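Local coordinates for glycosyl transferases group 1 family protein (Francisella tularensis subsp. tularensis, PDB 5I45) that probably transfers sugar residues as a group 1 glycosyltransferase, this chain being the C-terminal domain of the two-domain enzyme, at residues G43-I48 against E81-Q86; I52-K57 against D169-L174. All blocks are in the same frame, centred on the assembly; numbering follows the deposited sequence. Where two conformers were deposited one is given.

Contact 1: G43-I48 against E81-Q86; sequences GTQEFI and EQKVKQ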
loop_
_atom_site.group_PDB
_atom_site.type_symbol
_atom_site.label_atom_id
_atom_site.label_comp_id
_atom_site.label_asym_id
_atom_site.label_seq_id
_atom_site.Cartn_x
_atom_site.Cartn_y
_atom_site.Cartn_z
ATOM N N GLY A 43 10.725 -4.273 3.079
ATOM C CA GLY A 43 9.700 -4.423 4.111
ATOM C C GLY A 43 8.539 -5.297 3.743
ATOM O O GLY A 43 7.530 -5.311 4.447
ATOM N N THR A 44 8.671 -6.081 2.675
ATOM C CA THR A 44 7.565 -6.911 2.252
ATOM C C THR A 44 7.139 -7.923 3.338
ATOM O O THR A 44 5.948 -8.231 3.452
ATOM C CB THR A 44 7.882 -7.678 0.955
ATOM O OG1 THR A 44 8.670 -6.857 0.066
ATOM C CG2 THR A 44 6.596 -8.163 0.313
ATOM N N GLN A 45 8.090 -8.370 4.158
ATOM C CA GLN A 45 7.746 -9.267 5.235
ATOM C C GLN A 45 6.935 -8.577 6.340
ATOM O O GLN A 45 5.989 -9.185 6.859
ATOM C CB GLN A 45 8.974 -9.947 5.807
ATOM C CG GLN A 45 8.588 -10.988 6.826
ATOM C CD GLN A 45 9.649 -12.004 7.036
ATOM O OE1 GLN A 45 10.225 -12.524 6.077
ATOM N NE2 GLN A 45 9.913 -12.313 8.299
ATOM N N GLU A 46 7.296 -7.344 6.719
ATOM C CA GLU A 46 6.492 -6.659 7.724
ATOM C C GLU A 46 5.087 -6.405 7.180
ATOM O O GLU A 46 4.102 -6.456 7.919
ATOM C CB GLU A 46 7.186 -5.381 8.214
ATOM C CG GLU A 46 8.481 -5.662 8.951
ATOM C CD GLU A 46 9.662 -5.917 8.037
ATOM O OE1 GLU A 46 10.040 -4.984 7.317
ATOM O OE2 GLU A 46 10.199 -7.044 8.038
ATOM N N PHE A 47 4.986 -6.173 5.880
ATOM C CA PHE A 47 3.666 -5.993 5.288
ATOM C C PHE A 47 2.836 -7.267 5.366
ATOM O O PHE A 47 1.686 -7.229 5.802
ATOM C CB PHE A 47 3.794 -5.582 3.841
ATOM C CG PHE A 47 2.480 -5.414 3.123
ATOM C CD1 PHE A 47 1.747 -4.225 3.205
ATOM C CD2 PHE A 47 1.971 -6.440 2.363
ATOM C CE1 PHE A 47 0.567 -4.087 2.519
ATOM C CE2 PHE A 47 0.778 -6.310 1.687
ATOM C CZ PHE A 47 0.076 -5.126 1.763
ATOM N N ILE A 48 3.410 -8.390 4.948
ATOM C CA ILE A 48 2.681 -9.654 4.987
ATOM C C ILE A 48 2.300 -10.035 6.424
ATOM O O ILE A 48 1.155 -10.456 6.674
ATOM C CB ILE A 48 3.503 -10.772 4.297
ATOM C CG1 ILE A 48 3.569 -10.485 2.763
ATOM C CG2 ILE A 48 2.926 -12.154 4.588
ATOM C CD1 ILE A 48 2.266 -10.575 2.036
ATOM N N GLU A 81 4.558 -16.532 0.752
ATOM C CA GLU A 81 3.357 -17.265 0.286
ATOM C C GLU A 81 2.982 -18.368 1.260
ATOM O O GLU A 81 1.797 -18.564 1.540
ATOM C CB GLU A 81 3.559 -17.812 -1.118
ATOM C CG GLU A 81 3.609 -16.721 -2.165
ATOM C CD GLU A 81 4.201 -17.171 -3.484
ATOM O OE1 GLU A 81 4.921 -18.193 -3.538
ATOM O OE2 GLU A 81 3.967 -16.479 -4.490
ATOM N N GLN A 82 3.984 -19.070 1.787
ATOM C CA GLN A 82 3.754 -20.086 2.817
ATOM C C GLN A 82 3.154 -19.517 4.070
ATOM O O GLN A 82 2.266 -20.134 4.663
ATOM C CB GLN A 82 5.065 -20.825 3.217
ATOM C CG GLN A 82 4.980 -21.759 4.447
ATOM C CD GLN A 82 5.099 -21.094 5.832
ATOM O OE1 GLN A 82 4.398 -21.496 6.779
ATOM N NE2 GLN A 82 5.972 -20.095 5.961
ATOM N N LYS A 83 3.662 -18.381 4.530
ATOM C CA LYS A 83 3.131 -17.767 5.748
ATOM C C LYS A 83 1.644 -17.487 5.570
ATOM O O LYS A 83 0.847 -17.718 6.453
ATOM C CB LYS A 83 3.842 -16.444 6.092
ATOM C CG LYS A 83 5.249 -16.534 6.627
ATOM C CD LYS A 83 5.742 -15.136 6.980
ATOM C CE LYS A 83 7.188 -15.131 7.404
ATOM N NZ LYS A 83 7.414 -15.900 8.645
ATOM N N VAL A 84 1.272 -16.949 4.414
ATOM C CA VAL A 84 -0.133 -16.665 4.118
ATOM C C VAL A 84 -0.991 -17.936 4.119
ATOM O O VAL A 84 -2.071 -17.959 4.710
ATOM C CB VAL A 84 -0.247 -15.934 2.768
ATOM C CG1 VAL A 84 -1.694 -15.805 2.350
ATOM C CG2 VAL A 84 0.397 -14.546 2.834
ATOM N N LYS A 85 -0.486 -18.973 3.448
ATOM C CA LYS A 85 -1.228 -20.242 3.345
ATOM C C LYS A 85 -1.377 -20.870 4.723
ATOM O O LYS A 85 -2.460 -21.334 5.091
ATOM C CB LYS A 85 -0.514 -21.222 2.401
ATOM C CG LYS A 85 -1.306 -22.497 2.146
ATOM C CD LYS A 85 -0.414 -23.595 1.589
ATOM C CE LYS A 85 -1.123 -24.941 1.463
ATOM N NZ LYS A 85 -2.128 -25.038 0.358
ATOM N N GLN A 86 -0.303 -20.889 5.503
ATOM C CA GLN A 86 -0.397 -21.475 6.841
ATOM C C GLN A 86 -1.329 -20.691 7.784
ATOM O O GLN A 86 -1.946 -21.273 8.671
ATOM C CB GLN A 86 0.996 -21.756 7.412
ATOM C CG GLN A 86 1.759 -22.811 6.591
ATOM C CD GLN A 86 1.046 -24.159 6.485
ATOM O OE1 GLN A 86 0.579 -24.710 7.486
ATOM N NE2 GLN A 86 0.981 -24.710 5.264
#
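Lys83 NZ has two long, weak ion pairs, with Glu79 OE2 and Glu49 OE2, while the methylene just below it rests on the carboxamide of Gln45. Lys83 CE is 4.0 Å from Gln45 CD and equally far from Gln45 NE2, so the touch is aliphatic carbon on amide, and the two side chains cross at about a right angle. The lysine runs extended until its last torsion (chi4 -64°), where the bend turns the ammonium aside. Gln45 reaches out with CG opposite the backbone N (chi1 -174°), and its NE2 makes a weak hydrogen bond to Glu49 OE2, the same oxygen that faces the lysine; both the touch on Lys83 and this weak bond belong to one of two modelled conformers of Gln45 and are somewhat doubtful.

The two helices, 44-57 and 74-86, connect successive strands of the parallel sheet in the Rossmann-like C-terminal domain of a GT-B glycosyltransferase, and strand 61-66 lies between them in sequence. Closer to the sheet the contact turns apolar: Ile48 CG2 meets Val84 CG2 at 3.9 Å, methyl against methyl, where the backbones come nearest, with 7.6 Å from Ile48 CA to Val84 CA. Both side chains are buried, and both also touch Ile93 of the edge strand 93-96, while Ile48 reaches Phe95 and Val65 as well.

Contact 2: I52-K57 against D169-L174; sequences IVTLKK and DKLDML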
loop_
_atom_site.group_PDB
_atom_site.type_symbol
_atom_site.label_atom_id
_atom_site.label_comp_id
_atom_site.label_asym_id
_atom_site.label_seq_id
_atom_site.Cartn_x
_atom_site.Cartn_y
_atom_site.Cartn_z
ATOM N N ILE A 52 -1.466 -10.435 7.851
ATOM C CA ILE A 52 -1.941 -11.674 8.462
ATOM C C ILE A 52 -2.656 -11.380 9.789
ATOM O O ILE A 52 -3.714 -11.949 10.056
ATOM C CB ILE A 52 -0.781 -12.680 8.627
ATOM C CG1 ILE A 52 -0.412 -13.248 7.254
ATOM C CG2 ILE A 52 -1.134 -13.787 9.606
ATOM C CD1 ILE A 52 0.853 -14.061 7.272
ATOM N N VAL A 53 -2.102 -10.498 10.599
ATOM C CA VAL A 53 -2.737 -10.083 11.846
ATOM C C VAL A 53 -4.046 -9.340 11.555
ATOM O O VAL A 53 -5.090 -9.609 12.124
ATOM C CB VAL A 53 -1.759 -9.156 12.632
ATOM C CG1 VAL A 53 -2.444 -8.387 13.747
ATOM C CG2 VAL A 53 -0.569 -9.963 13.154
ATOM N N THR A 54 -3.990 -8.388 10.631
ATOM C CA THR A 54 -5.116 -7.494 10.411
ATOM C C THR A 54 -6.298 -8.161 9.730
ATOM O O THR A 54 -7.456 -7.946 10.105
ATOM C CB THR A 54 -4.635 -6.292 9.572
ATOM O OG1 THR A 54 -3.561 -5.635 10.253
ATOM C CG2 THR A 54 -5.749 -5.316 9.335
ATOM N N LEU A 55 -6.021 -8.911 8.696
ATOM C CA LEU A 55 -7.083 -9.392 7.838
ATOM C C LEU A 55 -7.880 -10.524 8.425
ATOM O O LEU A 55 -8.980 -10.798 7.939
ATOM C CB LEU A 55 -6.562 -9.697 6.450
ATOM C CG LEU A 55 -5.996 -8.464 5.765
ATOM C CD1 LEU A 55 -5.468 -8.839 4.399
ATOM C CD2 LEU A 55 -7.015 -7.333 5.653
ATOM N N LYS A 56 -7.358 -11.196 9.453
ATOM C CA LYS A 56 -8.175 -12.163 10.181
ATOM C C LYS A 56 -9.396 -11.447 10.756
ATOM O O LYS A 56 -10.492 -12.006 10.835
ATOM C CB LYS A 56 -7.380 -12.785 11.321
ATOM C CG LYS A 56 -6.344 -13.802 10.897
ATOM C CD LYS A 56 -5.319 -14.010 12.007
ATOM C CE LYS A 56 -4.116 -14.824 11.560
ATOM N NZ LYS A 56 -4.376 -16.285 11.656
ATOM N N LYS A 57 -9.198 -10.200 11.155
ATOM C CA LYS A 57 -10.230 -9.384 11.759
ATOM C C LYS A 57 -11.246 -8.759 10.772
ATOM O O LYS A 57 -12.378 -8.457 11.132
ATOM C CB LYS A 57 -9.521 -8.291 12.579
ATOM C CG LYS A 57 -10.444 -7.470 13.416
ATOM C CD LYS A 57 -9.684 -6.475 14.295
ATOM C CE LYS A 57 -10.682 -5.625 15.046
ATOM N NZ LYS A 57 -9.984 -4.497 15.743
ATOM N N ASP A 169 -1.349 -2.068 13.483
ATOM C CA ASP A 169 -2.127 -1.130 14.305
ATOM C C ASP A 169 -2.677 0.008 13.455
ATOM O O ASP A 169 -3.802 0.432 13.637
ATOM C CB ASP A 169 -1.279 -0.570 15.455
ATOM C CG ASP A 169 -0.944 -1.603 16.494
ATOM O OD1 ASP A 169 -1.645 -2.629 16.603
ATOM O OD2 ASP A 169 0.036 -1.355 17.218
ATOM N N LYS A 170 -1.877 0.498 12.508
ATOM C CA LYS A 170 -2.362 1.577 11.643
ATOM C C LYS A 170 -3.413 1.096 10.652
ATOM O O LYS A 170 -4.387 1.802 10.383
ATOM C CB LYS A 170 -1.203 2.274 10.936
ATOM C CG LYS A 170 -0.157 2.906 11.864
ATOM C CD LYS A 170 -0.813 3.954 12.745
ATOM C CE LYS A 170 0.170 4.796 13.533
ATOM N NZ LYS A 170 0.313 4.378 14.928
ATOM N N LEU A 171 -3.223 -0.099 10.113
ATOM C CA LEU A 171 -4.237 -0.657 9.227
ATOM C C LEU A 171 -5.557 -0.805 9.976
ATOM O O LEU A 171 -6.632 -0.446 9.469
ATOM C CB LEU A 171 -3.816 -2.015 8.716
ATOM C CG LEU A 171 -2.677 -2.030 7.725
ATOM C CD1 LEU A 171 -2.270 -3.450 7.475
ATOM C CD2 LEU A 171 -3.095 -1.375 6.417
ATOM N N ASP A 172 -5.488 -1.432 11.153
ATOM C CA ASP A 172 -6.672 -1.667 12.026
ATOM C C ASP A 172 -7.471 -0.373 12.156
ATOM O O ASP A 172 -8.669 -0.314 11.862
ATOM C CB ASP A 172 -6.165 -2.161 13.404
ATOM C CG ASP A 172 -7.285 -2.577 14.388
ATOM O OD1 ASP A 172 -8.438 -2.814 13.960
ATOM O OD2 ASP A 172 -6.960 -2.722 15.595
HETATM N N MSE A 173 -6.764 0.689 12.571
HETATM C CA MSE A 173 -7.325 2.048 12.801
HETATM C C MSE A 173 -7.950 2.681 11.580
HETATM O O MSE A 173 -9.006 3.316 11.680
HETATM C CB MSE A 173 -6.178 2.951 13.316
HETATM C CG MSE A 173 -6.460 4.474 13.277
HETATM SE SE MSE A 173 -4.860 5.657 13.340
HETATM C CE MSE A 173 -3.739 4.760 14.694
ATOM N N LEU A 174 -7.293 2.560 10.429
ATOM C CA LEU A 174 -7.818 3.107 9.175
ATOM C C LEU A 174 -9.000 2.321 8.644
ATOM O O LEU A 174 -9.884 2.893 8.041
ATOM C CB LEU A 174 -6.740 3.206 8.122
ATOM C CG LEU A 174 -5.632 4.247 8.395
ATOM C CD1 LEU A 174 -4.542 4.108 7.373
ATOM C CD2 LEU A 174 -6.224 5.639 8.313
#
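Helices 52-57 and 169-174 run nearly parallel, their axes crossing at -25° with a closest approach of 9.4 Å, and Thr54 CA comes within 6.2 Å of Asp172 CA. Thr54 points toward the other helix there. With its methyl opposite the backbone N and its hydroxyl beside that N (chi1 -58°), both branches face Leu171: Thr54 CG2 lies 3.9 Å from Leu171 CB, and Thr54 OG1 is 3.8 Å from Leu171 CD1. The hydroxyl gains nothing polar from the leucine; it hydrogen-bonds Ala50 O one turn back in its own helix, which lets a polar side chain be buried in an otherwise apolar seam. Ala168 and Ile175 continue that seam along helix 164-176.

In the Rossmann-like fold of this domain, helix 44-57 follows strand 30-35, whereas helix 164-176 comes after the short strand 157-158 at the far edge of the parallel sheet. The contact therefore joins an early and a late part of the chain, and Leu171 and Leu174 rest on Ile139 of strand 137-140.

Toward solvent the seam ends in a salt bridge. Lys57, extended throughout and reaching across almost at right angles to the aspartate, places NZ 2.9 Å from Asp172 OD1. It approaches on the syn side, 17° out of the carboxylate plane, and Lys57 NZ stays farther from Asp172 OD2, at 3.5 Å. Tyr58 OH hydrogen-bonds OD1 too, so one oxygen serves both partners, which would probably concentrate negative charge there. Asp172 was modelled in two conformers, and the bridge is described for one, so its permanence is doubtful.

Helix 44-57 takes part in both contacts: its first turns meet helix 74-86 in contact 1, and its last turns meet helix 164-176 in contact 2. The centres of the two lie about 14 Å apart, yet they touch through Ile52, whose CD1 is 3.7 Å from Lys83 O and 4.1 Å from Val84 N. The helix is thus packed between two others. Gly43 and its first turn follow strand 30-35, on the side where GT-B enzymes generally bind the sugar donor, whereas 81-86 closes its own helix before strand 93-96. No ligand or site is known at either contact; contact 2 joins helices 44-57 and 164-176.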